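PDB 3VYW: MNMC2 from Aquifex aeolicus, which methylates the modified wobble uridine of tRNA, on the way to 5-methylaminomethyl-2-thiouridine, with S-adenosylmethionine as donor and without the usually fused oxidase domain. Local coordinates for residues Ser44-Ala49 with Glu135-Phe140; Gly73-Ser78 with Pro141-Pro146. All blocks are in the same frame, centred on the assembly; numbering follows the deposited sequence.

In the fold
Both contacts use the same connection, the long loop between strand 126-133 and helix 148-157, and bring to it two elements from earlier in the chain. Contact 1 is a surface contact, in which the first half of the loop meets the edge strand 46-50 of the small antiparallel sheet through an amide, a carboxylate and one leucine. Contact 2 is partly buried and wholly apolar across its interface, setting the second half of the loop against the start of helix 74-86. They lie about 16 Å apart, centre to centre, and I48 of contact 1 packs on P141 of contact 2. E135 touches the bound S-adenosylmethionine, whereas the side chain of L143 stays about 8 Å from it, nearest atoms counted.

Contact 1 (Ser44-Ala49 with Glu135-Phe140); sequences SGQEIA and ELLKEF
Q46 and E135 meet head-on across the contact, and the amide NE2 of Q46 gives a weak hydrogen bond to OE1 of E135 (2.9 Å). The bond is bent, 126° at the hydrogen, and the amide and carboxylate planes are turned 64° apart, so the groups do not lie flat against each other. E135 gets there as an extended rod, its CG anti to the backbone N (chi1 178°); Q46 instead bends at its second torsion. L137 runs antiparallel alongside Q46 and sets its methyl CD2 3.6 Å from the amide OE1 of Q46, a van der Waals contact beside the hydrogen bond. With an alanine here in place of Q46, OE1 of E135 would probably lose this donor and CD2 of L137 its cover on that side. The stronger polar partner of E135 is H60, whose NE2 bonds to OE2, and the E135 side chain touches the bound S-adenosylmethionine. Q46 begins strand 46-50, an edge strand of the three-stranded antiparallel sheet; strand 56-60 pairs with it and supplies H60 and L58, the latter packing on L137. The loop after strand 126-133 thus lies against this small sheet at the cofactor pocket.

Contact 2 (Gly73-Ser78 with Pro141-Pro146); sequences GAIRES and PILPEP
I75 meets L143 and P144 by apolar contact alone, and no hydrogen bond crosses between the two segments. The I75 and L143 side chains lie alongside each other, running antiparallel, which brings CG1 of I75 within 3.8 Å of CD2 of L143. The same isoleucine branch ends at CD1, which points end-on at CG of the P144 ring, 4.0 Å away. That branch is aimed at the loop because CG1 stands anti to the carbonyl carbon (chi1 -67°), while CG2 takes the position anti to the backbone N. Y109, a residue of the S-adenosylmethionine site, packs on L143 from helix 109-121, and Y147 touches I75.

Polar bonds do not bridge the two segments. Within the helix, O of A74 accepts two donors on opposite faces of its carbonyl plane: S78 N at 3.1 Å, and S78 OG at 2.9 Å, tilted 23° from that plane. The serine hydroxyl is thereby turned back onto its own helix, with a weak further bond to N110 of the cofactor site. G73 occupies the N-cap position, and its O receives E77 N (3.1 Å), while D53 accepts from R76 N in the first turn.

In this Rossmann-like methyltransferase, the contact lays the connection from strand 126-133 to helix 148-157 over the first turn of helix 74-86, beside Y109 of the cofactor site.

Contact 1 (Ser44-Ala49 with Glu135-Phe140)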
ATOM      1  N   SER A  44      -7.577  15.461 -10.394  1.00 43.65           N
ATOM      2  CA  SER A  44      -6.177  15.419 -10.033  1.00 41.80           C
ATOM      3  C   SER A  44      -5.893  16.442  -8.977  1.00 36.53           C
ATOM      4  O   SER A  44      -6.727  17.206  -8.661  1.00 37.46           O
ATOM      5  CB  SER A  44      -5.273  15.624 -11.230  1.00 44.12           C
ATOM      6  OG  SER A  44      -5.580  16.815 -11.886  1.00 57.67           O
ATOM      7  N   GLY A  45      -4.697  16.446  -8.437  1.00 38.66           N
ATOM      8  CA  GLY A  45      -4.331  17.389  -7.414  1.00 36.23           C
ATOM      9  C   GLY A  45      -4.593  16.962  -6.002  1.00 39.68           C
ATOM     10  O   GLY A  45      -5.052  15.893  -5.764  1.00 42.18           O
ATOM     11  N   GLN A  46      -4.254  17.812  -5.055  1.00 41.00           N
ATOM     12  CA  GLN A  46      -4.377  17.469  -3.660  1.00 42.92           C
ATOM     13  C   GLN A  46      -4.939  18.618  -2.878  1.00 45.20           C
ATOM     14  O   GLN A  46      -4.800  19.739  -3.246  1.00 46.70           O
ATOM     15  CB  GLN A  46      -3.029  17.097  -3.089  1.00 38.27           C
ATOM     16  CG  GLN A  46      -2.390  15.890  -3.708  1.00 37.62           C
ATOM     17  CD  GLN A  46      -1.597  16.234  -4.920  1.00 44.56           C
ATOM     18  OE1 GLN A  46      -0.890  17.204  -4.941  1.00 37.80           O
ATOM     19  NE2 GLN A  46      -1.730  15.446  -5.945  1.00 45.56           N
ATOM     20  N   GLU A  47      -5.580  18.305  -1.777  1.00 50.89           N
ATOM     21  CA  GLU A  47      -6.164  19.285  -0.900  1.00 51.62           C
ATOM     22  C   GLU A  47      -5.682  19.043   0.481  1.00 50.15           C
ATOM     23  O   GLU A  47      -5.607  17.919   0.899  1.00 52.34           O
ATOM     24  CB  GLU A  47      -7.647  19.086  -0.867  1.00 54.08           C
ATOM     25  CG  GLU A  47      -8.451  20.192  -1.461  1.00 69.24           C
ATOM     26  CD  GLU A  47      -9.854  19.750  -1.719  1.00 80.02           C
ATOM     27  OE1 GLU A  47     -10.563  19.436  -0.743  1.00 78.82           O
ATOM     28  OE2 GLU A  47     -10.234  19.718  -2.894  1.00 84.89           O
ATOM     29  N   ILE A  48      -5.359  20.097   1.192  1.00 45.28           N
ATOM     30  CA  ILE A  48      -4.874  19.970   2.539  1.00 46.22           C
ATOM     31  C   ILE A  48      -5.967  19.610   3.542  1.00 41.65           C
ATOM     32  O   ILE A  48      -7.043  20.110   3.454  1.00 47.05           O
ATOM     33  CB  ILE A  48      -4.135  21.245   2.943  1.00 50.50           C
ATOM     34  CG1 ILE A  48      -2.705  20.915   3.258  1.00 56.40           C
ATOM     35  CG2 ILE A  48      -4.749  21.863   4.157  1.00 46.89           C
ATOM     36  CD1 ILE A  48      -2.526  20.374   4.643  1.00 58.30           C
ATOM     37  N   ALA A  49      -5.687  18.731   4.480  1.00 35.07           N
ATOM     38  CA  ALA A  49      -6.677  18.358   5.457  1.00 38.13           C
ATOM     39  C   ALA A  49      -6.162  18.071   6.843  1.00 40.61           C
ATOM     40  O   ALA A  49      -5.033  17.744   7.016  1.00 41.05           O
ATOM     41  CB  ALA A  49      -7.452  17.169   4.958  1.00 43.41           C
ATOM     42  N   GLU A 135       4.274   9.922  -8.285  1.00 46.05           N
ATOM     43  CA  GLU A 135       3.965  11.331  -8.259  1.00 40.59           C
ATOM     44  C   GLU A 135       4.577  12.024  -7.069  1.00 41.74           C
ATOM     45  O   GLU A 135       3.888  12.359  -6.152  1.00 38.81           O
ATOM     46  CB  GLU A 135       2.464  11.531  -8.223  1.00 45.20           C
ATOM     47  CG  GLU A 135       2.003  12.976  -8.153  1.00 45.28           C
ATOM     48  CD  GLU A 135       0.498  13.139  -8.125  1.00 52.39           C
ATOM     49  OE1 GLU A 135       0.035  14.244  -7.911  1.00 52.90           O
ATOM     50  OE2 GLU A 135      -0.237  12.187  -8.338  1.00 56.36           O
ATOM     51  N   LEU A 136       5.873  12.256  -7.103  1.00 42.90           N
ATOM     52  CA  LEU A 136       6.551  12.981  -6.057  1.00 43.71           C
ATOM     53  C   LEU A 136       6.085  14.414  -5.954  1.00 49.23           C
ATOM     54  O   LEU A 136       5.881  15.073  -6.934  1.00 53.79           O
ATOM     55  CB  LEU A 136       8.027  12.970  -6.309  1.00 35.99           C
ATOM     56  CG  LEU A 136       8.847  13.319  -5.105  1.00 36.60           C
ATOM     57  CD1 LEU A 136       8.358  12.474  -3.977  1.00 34.62           C
ATOM     58  CD2 LEU A 136      10.284  13.012  -5.395  1.00 33.19           C
ATOM     59  N   LEU A 137       5.916  14.887  -4.742  1.00 47.25           N
ATOM     60  CA  LEU A 137       5.406  16.198  -4.506  1.00 50.60           C
ATOM     61  C   LEU A 137       6.550  17.133  -4.274  1.00 54.96           C
ATOM     62  O   LEU A 137       7.629  16.702  -3.962  1.00 48.69           O
ATOM     63  CB  LEU A 137       4.496  16.210  -3.299  1.00 44.26           C
ATOM     64  CG  LEU A 137       3.154  15.526  -3.388  1.00 44.94           C
ATOM     65  CD1 LEU A 137       2.288  15.942  -2.239  1.00 35.36           C
ATOM     66  CD2 LEU A 137       2.458  15.810  -4.687  1.00 45.54           C
ATOM     67  N   LYS A 138       6.288  18.416  -4.431  1.00 59.01           N
ATOM     68  CA  LYS A 138       7.236  19.468  -4.134  1.00 59.73           C
ATOM     69  C   LYS A 138       6.972  20.226  -2.856  1.00 54.69           C
ATOM     70  O   LYS A 138       7.841  20.880  -2.348  1.00 56.03           O
ATOM     71  CB  LYS A 138       7.221  20.436  -5.272  1.00 61.25           C
ATOM     72  CG  LYS A 138       6.401  19.917  -6.412  1.00 71.30           C
ATOM     73  CD  LYS A 138       7.263  19.145  -7.390  1.00 78.22           C
ATOM     74  CE  LYS A 138       6.808  19.402  -8.811  1.00 74.59           C
ATOM     75  NZ  LYS A 138       6.067  20.687  -8.848  1.00 77.73           N
ATOM     76  N   GLU A 139       5.758  20.180  -2.365  1.00 50.27           N
ATOM     77  CA  GLU A 139       5.446  20.786  -1.100  1.00 53.63           C
ATOM     78  C   GLU A 139       4.827  19.756  -0.203  1.00 47.66           C
ATOM     79  O   GLU A 139       3.907  19.109  -0.581  1.00 47.85           O
ATOM     80  CB  GLU A 139       4.479  21.942  -1.269  1.00 60.99           C
ATOM     81  CG  GLU A 139       5.026  23.097  -2.057  1.00 75.58           C
ATOM     82  CD  GLU A 139       4.119  24.306  -2.032  1.00 90.94           C
ATOM     83  OE1 GLU A 139       4.301  25.193  -2.872  1.00 98.82           O
ATOM     84  OE2 GLU A 139       3.228  24.379  -1.178  1.00 98.20           O
ATOM     85  N   PHE A 140       5.344  19.611   0.992  1.00 41.22           N
ATOM     86  CA  PHE A 140       4.825  18.644   1.917  1.00 42.52           C
ATOM     87  C   PHE A 140       4.411  19.328   3.176  1.00 40.66           C
ATOM     88  O   PHE A 140       5.070  20.190   3.631  1.00 40.06           O
ATOM     89  CB  PHE A 140       5.866  17.598   2.267  1.00 38.86           C
ATOM     90  CG  PHE A 140       6.459  16.907   1.094  1.00 41.55           C
ATOM     91  CD1 PHE A 140       7.480  17.474   0.403  1.00 38.56           C
ATOM     92  CD2 PHE A 140       6.006  15.692   0.702  1.00 40.22           C
ATOM     93  CE1 PHE A 140       8.039  16.847  -0.655  1.00 38.64           C
ATOM     94  CE2 PHE A 140       6.558  15.056  -0.363  1.00 40.81           C
ATOM     95  CZ  PHE A 140       7.577  15.638  -1.046  1.00 42.86           C
TER

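Contact 2 (Gly73-Ser78 with Pro141-Pro146)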
ATOM      1  N   GLY A  73      -5.353   9.755  12.860  1.00 42.02           N
ATOM      2  CA  GLY A  73      -4.239  10.660  12.920  1.00 39.37           C
ATOM      3  C   GLY A  73      -3.155  10.024  12.089  1.00 37.16           C
ATOM      4  O   GLY A  73      -3.038   8.854  12.070  1.00 36.46           O
ATOM      5  N   ALA A  74      -2.406  10.811  11.356  1.00 33.68           N
ATOM      6  CA  ALA A  74      -1.336  10.309  10.517  1.00 33.93           C
ATOM      7  C   ALA A  74      -0.122   9.664  11.189  1.00 33.18           C
ATOM      8  O   ALA A  74       0.388   8.691  10.720  1.00 32.10           O
ATOM      9  CB  ALA A  74      -0.891  11.384   9.569  1.00 30.07           C
ATOM     10  N   ILE A  75       0.371  10.264  12.247  1.00 31.10           N
ATOM     11  CA  ILE A  75       1.466   9.703  12.995  1.00 36.80           C
ATOM     12  C   ILE A  75       1.052   8.427  13.641  1.00 36.21           C
ATOM     13  O   ILE A  75       1.791   7.487  13.688  1.00 40.09           O
ATOM     14  CB  ILE A  75       1.959  10.658  14.082  1.00 36.73           C
ATOM     15  CG1 ILE A  75       2.598  11.875  13.477  1.00 35.29           C
ATOM     16  CG2 ILE A  75       2.981   9.982  14.941  1.00 41.81           C
ATOM     17  CD1 ILE A  75       2.487  13.074  14.353  1.00 39.18           C
ATOM     18  N   ARG A  76      -0.150   8.421  14.166  1.00 37.28           N
ATOM     19  CA  ARG A  76      -0.689   7.256  14.811  1.00 37.09           C
ATOM     20  C   ARG A  76      -0.884   6.102  13.899  1.00 31.77           C
ATOM     21  O   ARG A  76      -0.646   5.009  14.276  1.00 30.76           O
ATOM     22  CB  ARG A  76      -1.953   7.590  15.555  1.00 39.27           C
ATOM     23  CG  ARG A  76      -1.663   8.373  16.798  1.00 45.60           C
ATOM     24  CD  ARG A  76      -2.918   8.775  17.502  1.00 54.53           C
ATOM     25  NE  ARG A  76      -3.439   7.673  18.269  1.00 58.09           N
ATOM     26  CZ  ARG A  76      -3.006   7.355  19.467  1.00 66.72           C
ATOM     27  NH1 ARG A  76      -2.040   8.051  20.054  1.00 64.68           N
ATOM     28  NH2 ARG A  76      -3.543   6.327  20.067  1.00 78.01           N
ATOM     29  N   GLU A  77      -1.334   6.357  12.694  1.00 29.63           N
ATOM     30  CA  GLU A  77      -1.368   5.330  11.693  1.00 33.49           C
ATOM     31  C   GLU A  77       0.010   4.821  11.293  1.00 33.78           C
ATOM     32  O   GLU A  77       0.203   3.670  11.156  1.00 34.58           O
ATOM     33  CB  GLU A  77      -2.156   5.786  10.483  1.00 39.60           C
ATOM     34  CG  GLU A  77      -1.984   4.909   9.273  1.00 45.40           C
ATOM     35  CD  GLU A  77      -2.777   5.393   8.128  1.00 49.76           C
ATOM     36  OE1 GLU A  77      -3.507   6.334   8.324  1.00 60.70           O
ATOM     37  OE2 GLU A  77      -2.692   4.856   7.041  1.00 51.50           O
ATOM     38  N   SER A  78       0.986   5.674  11.127  1.00 31.77           N
ATOM     39  CA  SER A  78       2.283   5.173  10.781  1.00 33.74           C
ATOM     40  C   SER A  78       2.829   4.273  11.847  1.00 31.00           C
ATOM     41  O   SER A  78       3.360   3.249  11.581  1.00 30.02           O
ATOM     42  CB  SER A  78       3.245   6.332  10.589  1.00 32.63           C
ATOM     43  OG  SER A  78       2.696   7.306   9.780  1.00 33.14           O
ATOM     44  N   PRO A 141       3.306  18.905   3.747  1.00 41.80           N
ATOM     45  CA  PRO A 141       2.937  19.302   5.085  1.00 40.25           C
ATOM     46  C   PRO A 141       3.939  18.698   5.994  1.00 41.98           C
ATOM     47  O   PRO A 141       4.286  17.575   5.827  1.00 40.69           O
ATOM     48  CB  PRO A 141       1.616  18.607   5.286  1.00 40.08           C
ATOM     49  CG  PRO A 141       1.076  18.446   3.948  1.00 40.48           C
ATOM     50  CD  PRO A 141       2.242  18.154   3.096  1.00 43.16           C
ATOM     51  N   ILE A 142       4.423  19.454   6.953  1.00 40.92           N
ATOM     52  CA  ILE A 142       5.471  18.957   7.801  1.00 40.49           C
ATOM     53  C   ILE A 142       4.882  18.451   9.064  1.00 38.28           C
ATOM     54  O   ILE A 142       3.955  19.002   9.588  1.00 38.17           O
ATOM     55  CB  ILE A 142       6.514  20.012   8.131  1.00 39.77           C
ATOM     56  CG1 ILE A 142       6.999  20.670   6.874  1.00 43.26           C
ATOM     57  CG2 ILE A 142       7.691  19.382   8.805  1.00 34.95           C
ATOM     58  CD1 ILE A 142       8.007  19.844   6.136  1.00 51.31           C
ATOM     59  N   LEU A 143       5.442  17.363   9.525  1.00 37.61           N
ATOM     60  CA  LEU A 143       4.996  16.753  10.732  1.00 41.35           C
ATOM     61  C   LEU A 143       5.268  17.660  11.902  1.00 42.24           C
ATOM     62  O   LEU A 143       6.235  18.356  11.940  1.00 37.93           O
ATOM     63  CB  LEU A 143       5.641  15.381  10.900  1.00 38.82           C
ATOM     64  CG  LEU A 143       5.118  14.220  10.057  1.00 36.31           C
ATOM     65  CD1 LEU A 143       5.986  13.010  10.206  1.00 35.47           C
ATOM     66  CD2 LEU A 143       3.713  13.845  10.395  1.00 31.31           C
ATOM     67  N   PRO A 144       4.354  17.661  12.840  1.00 46.37           N
ATOM     68  CA  PRO A 144       4.471  18.409  14.081  1.00 47.63           C
ATOM     69  C   PRO A 144       5.458  17.766  15.011  1.00 46.41           C
ATOM     70  O   PRO A 144       5.746  16.619  14.835  1.00 47.11           O
ATOM     71  CB  PRO A 144       3.091  18.293  14.669  1.00 42.32           C
ATOM     72  CG  PRO A 144       2.563  17.049  14.111  1.00 48.75           C
ATOM     73  CD  PRO A 144       3.061  16.999  12.724  1.00 46.41           C
ATOM     74  N   GLU A 145       5.879  18.617  16.059  1.00 48.37           N
ATOM     75  CA  GLU A 145       6.804  17.966  16.956  1.00 50.23           C
ATOM     76  C   GLU A 145       6.029  16.964  17.740  1.00 42.76           C
ATOM     77  O   GLU A 145       4.879  17.144  17.997  1.00 47.40           O
ATOM     78  CB  GLU A 145       7.507  18.949  17.883  1.00 61.07           C
ATOM     79  CG  GLU A 145       8.894  19.388  17.461  1.00 67.00           C
ATOM     80  CD  GLU A 145       9.659  18.407  16.572  1.00 82.81           C
ATOM     81  OE1 GLU A 145       9.093  17.491  15.917  1.00 80.84           O
ATOM     82  OE2 GLU A 145      10.896  18.589  16.517  1.00 93.90           O
ATOM     83  N   PRO A 146       6.683  15.848  17.989  1.00 38.56           N
ATOM     84  CA  PRO A 146       8.139  15.723  17.958  1.00 41.31           C
ATOM     85  C   PRO A 146       8.823  15.082  16.755  1.00 40.63           C
ATOM     86  O   PRO A 146       9.946  14.679  16.837  1.00 46.54           O
ATOM     87  CB  PRO A 146       8.385  14.828  19.137  1.00 41.52           C
ATOM     88  CG  PRO A 146       7.238  13.933  19.105  1.00 39.00           C
ATOM     89  CD  PRO A 146       6.089  14.815  18.815  1.00 37.57           C
TER